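Local coordinates for protein tRNA (cytosine(72)-C(5))-methyltransferase (Pyrococcus horikoshii, PDB 5ZVE) that transfers a methyl group from S-adenosyl-L-methionine to the C5 position of cytosine 72 in several tRNAs, at residues 295-300 / 327-332. Residues are numbered along the deposited sequence; the frame is centred on the assembly and turned at random.
Sequences EATARY and YEENEG. With SAH (S-adenosyl-L-homocysteine), chain C.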
loop_
_atom_site.group_PDB
_atom_site.type_symbol
_atom_site.label_atom_id
_atom_site.label_comp_id
_atom_site.label_asym_id
_atom_site.label_seq_id
_atom_site.Cartn_x
_atom_site.Cartn_y
_atom_site.Cartn_z
ATOM N N GLU A 295 -11.044 15.367 7.522
ATOM C CA GLU A 295 -12.469 15.670 7.530
ATOM C C GLU A 295 -13.060 15.591 6.127
ATOM O O GLU A 295 -14.079 14.940 5.913
ATOM C CB GLU A 295 -12.716 17.055 8.129
ATOM C CG GLU A 295 -14.184 17.431 8.227
ATOM C CD GLU A 295 -14.387 18.876 8.638
ATOM O OE1 GLU A 295 -13.384 19.620 8.728
ATOM O OE2 GLU A 295 -15.551 19.267 8.869
ATOM N N ALA A 296 -12.406 16.236 5.169
ATOM C CA ALA A 296 -12.898 16.247 3.796
ATOM C C ALA A 296 -12.970 14.838 3.220
ATOM O O ALA A 296 -13.966 14.463 2.611
ATOM C CB ALA A 296 -12.019 17.129 2.926
ATOM N N THR A 297 -11.909 14.061 3.415
ATOM C CA THR A 297 -11.844 12.713 2.860
ATOM C C THR A 297 -12.829 11.766 3.544
ATOM O O THR A 297 -13.435 10.920 2.887
ATOM C CB THR A 297 -10.426 12.139 2.968
ATOM O OG1 THR A 297 -9.504 13.038 2.338
ATOM C CG2 THR A 297 -10.340 10.775 2.300
ATOM N N ALA A 298 -12.983 11.903 4.858
ATOM C CA ALA A 298 -13.961 11.105 5.591
ATOM C C ALA A 298 -15.362 11.363 5.051
ATOM O O ALA A 298 -16.157 10.433 4.886
ATOM C CB ALA A 298 -13.904 11.408 7.073
ATOM N N ARG A 299 -15.659 12.630 4.775
ATOM C CA ARG A 299 -16.960 13.002 4.229
ATOM C C ARG A 299 -17.111 12.423 2.827
ATOM O O ARG A 299 -18.185 11.960 2.442
ATOM C CB ARG A 299 -17.127 14.527 4.220
ATOM C CG ARG A 299 -18.502 15.018 3.772
ATOM C CD ARG A 299 -18.701 16.508 4.077
ATOM N NE ARG A 299 -17.685 17.346 3.443
ATOM C CZ ARG A 299 -16.700 17.957 4.096
ATOM N NH1 ARG A 299 -16.596 17.832 5.413
ATOM N NH2 ARG A 299 -15.819 18.695 3.432
ATOM N N TYR A 300 -16.010 12.416 2.087
ATOM C CA TYR A 300 -15.989 11.872 0.735
ATOM C C TYR A 300 -16.262 10.361 0.738
ATOM O O TYR A 300 -16.937 9.843 -0.147
ATOM C CB TYR A 300 -14.639 12.185 0.084
ATOM C CG TYR A 300 -14.455 11.697 -1.336
ATOM C CD1 TYR A 300 -15.296 12.125 -2.355
ATOM C CD2 TYR A 300 -13.412 10.836 -1.665
ATOM C CE1 TYR A 300 -15.119 11.695 -3.659
ATOM C CE2 TYR A 300 -13.226 10.400 -2.965
ATOM C CZ TYR A 300 -14.082 10.831 -3.958
ATOM O OH TYR A 300 -13.905 10.403 -5.256
ATOM N N TYR A 327 -9.237 8.541 12.997
ATOM C CA TYR A 327 -10.471 8.040 13.576
ATOM C C TYR A 327 -11.640 8.271 12.626
ATOM O O TYR A 327 -12.429 7.357 12.370
ATOM C CB TYR A 327 -10.756 8.706 14.928
ATOM C CG TYR A 327 -11.966 8.123 15.618
ATOM C CD1 TYR A 327 -11.847 7.029 16.461
ATOM C CD2 TYR A 327 -13.234 8.654 15.409
ATOM C CE1 TYR A 327 -12.956 6.486 17.087
ATOM C CE2 TYR A 327 -14.342 8.122 16.025
ATOM C CZ TYR A 327 -14.199 7.038 16.862
ATOM O OH TYR A 327 -15.309 6.504 17.477
ATOM N N GLU A 328 -11.749 9.498 12.119
ATOM C CA GLU A 328 -12.904 9.922 11.330
ATOM C C GLU A 328 -13.124 9.056 10.084
ATOM O O GLU A 328 -14.261 8.720 9.754
ATOM C CB GLU A 328 -12.759 11.389 10.903
ATOM C CG GLU A 328 -12.871 12.414 12.027
ATOM C CD GLU A 328 -11.582 12.583 12.813
ATOM O OE1 GLU A 328 -10.585 11.907 12.477
ATOM O OE2 GLU A 328 -11.561 13.400 13.760
ATOM N N GLU A 329 -12.040 8.686 9.404
ATOM C CA GLU A 329 -12.149 7.887 8.186
ATOM C C GLU A 329 -12.387 6.417 8.499
ATOM O O GLU A 329 -12.735 5.637 7.615
ATOM C CB GLU A 329 -10.887 8.017 7.325
ATOM C CG GLU A 329 -10.593 9.413 6.817
ATOM C CD GLU A 329 -9.218 9.512 6.177
ATOM O OE1 GLU A 329 -9.069 9.064 5.022
ATOM O OE2 GLU A 329 -8.288 10.027 6.830
ATOM N N ASN A 330 -12.213 6.047 9.760
ATOM C CA ASN A 330 -12.264 4.643 10.138
ATOM C C ASN A 330 -13.412 4.322 11.088
ATOM O O ASN A 330 -14.530 4.067 10.639
ATOM C CB ASN A 330 -10.927 4.230 10.747
ATOM C CG ASN A 330 -9.809 4.246 9.726
ATOM O OD1 ASN A 330 -10.040 3.985 8.543
ATOM N ND2 ASN A 330 -8.593 4.563 10.169
ATOM N N GLU A 331 -13.143 4.318 12.389
ATOM C CA GLU A 331 -14.185 4.013 13.366
ATOM C C GLU A 331 -15.368 4.975 13.233
ATOM O O GLU A 331 -16.524 4.575 13.385
ATOM C CB GLU A 331 -13.628 4.046 14.791
ATOM C CG GLU A 331 -12.746 2.850 15.147
ATOM C CD GLU A 331 -11.284 3.060 14.782
ATOM O OE1 GLU A 331 -10.979 4.024 14.041
ATOM O OE2 GLU A 331 -10.441 2.259 15.239
ATOM N N GLY A 332 -15.073 6.237 12.947
ATOM C CA GLY A 332 -16.109 7.236 12.762
ATOM C C GLY A 332 -17.053 6.904 11.622
ATOM O O GLY A 332 -18.265 7.058 11.747
HETATM N N SAH C . -8.178 -1.344 -3.960
HETATM C CA SAH C . -7.046 -1.019 -4.820
HETATM C CB SAH C . -6.476 0.361 -4.493
HETATM C CG SAH C . -7.500 1.448 -4.152
HETATM S SD SAH C . -6.735 3.088 -4.199
HETATM C C SAH C . -5.949 -2.087 -4.792
HETATM O O SAH C . -5.928 -2.966 -3.930
HETATM O OXT SAH C . -5.054 -2.101 -5.637
HETATM C "C5'" SAH C . -8.325 3.960 -4.289
HETATM C "C4'" SAH C . -8.904 4.069 -5.698
HETATM O "O4'" SAH C . -10.147 4.740 -5.654
HETATM C "C3'" SAH C . -8.040 4.850 -6.679
HETATM O "O3'" SAH C . -7.615 3.985 -7.706
HETATM C "C2'" SAH C . -8.952 5.900 -7.285
HETATM O "O2'" SAH C . -8.850 5.886 -8.687
HETATM C "C1'" SAH C . -10.332 5.430 -6.873
HETATM N N9 SAH C . -11.328 6.515 -6.743
HETATM C C8 SAH C . -11.179 7.754 -6.172
HETATM N N7 SAH C . -12.356 8.418 -6.266
HETATM C C5 SAH C . -13.253 7.622 -6.890
HETATM C C6 SAH C . -14.587 7.797 -7.243
HETATM N N6 SAH C . -15.225 8.932 -6.967
HETATM N N1 SAH C . -15.254 6.775 -7.885
HETATM C C2 SAH C . -14.602 5.592 -8.175
HETATM N N3 SAH C . -13.279 5.426 -7.824
HETATM C C4 SAH C . -12.618 6.426 -7.191
#
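In the Rossmann-like methyltransferase domain of this RsmB/NOP enzyme, helix 291-310 packs against the turn that follows strand 316-322 and C323, the predicted nucleophile, and leads into helix 331-339. A298 sits where the backbones come closest, its CA 4.5 Å from CA of E329. So close an approach suits a residue with a single methyl: A298 CB lies 3.8 Å from the carbonyl O of E328 and also touches E328 CB and E329 CG, and is thus held by aliphatic stems and backbone while the carboxylates reach past it. With chi1 at -62° and an extended chain beyond CG, E329 runs past A298 and crosses T297 at a slant, bringing OE1 to 3.5 Å from T297 CG2. That methyl faces the acid because it stands anti to the backbone N; OG1 is turned back to bond the carbonyl of H293 in its own helix. E328 reaches Y12. N330 N closes the type I turn from Y327 to N330 on Y327 O, which G332 N also uses. One helical turn beyond T297, Y300 binds the cofactor product: SAH N6 donates to its OH over 2.6 Å, at 156°. Between the two segments the contact is van der Waals, through methyls, methylenes and two oxygens, while A298 O is held by N333 ND2 just beyond. About 8 Å from the C323 side chain, OE2 of the buried carboxylate of E329 is satisfied by hydrogen bonds with the hydroxyls of T277 and S326.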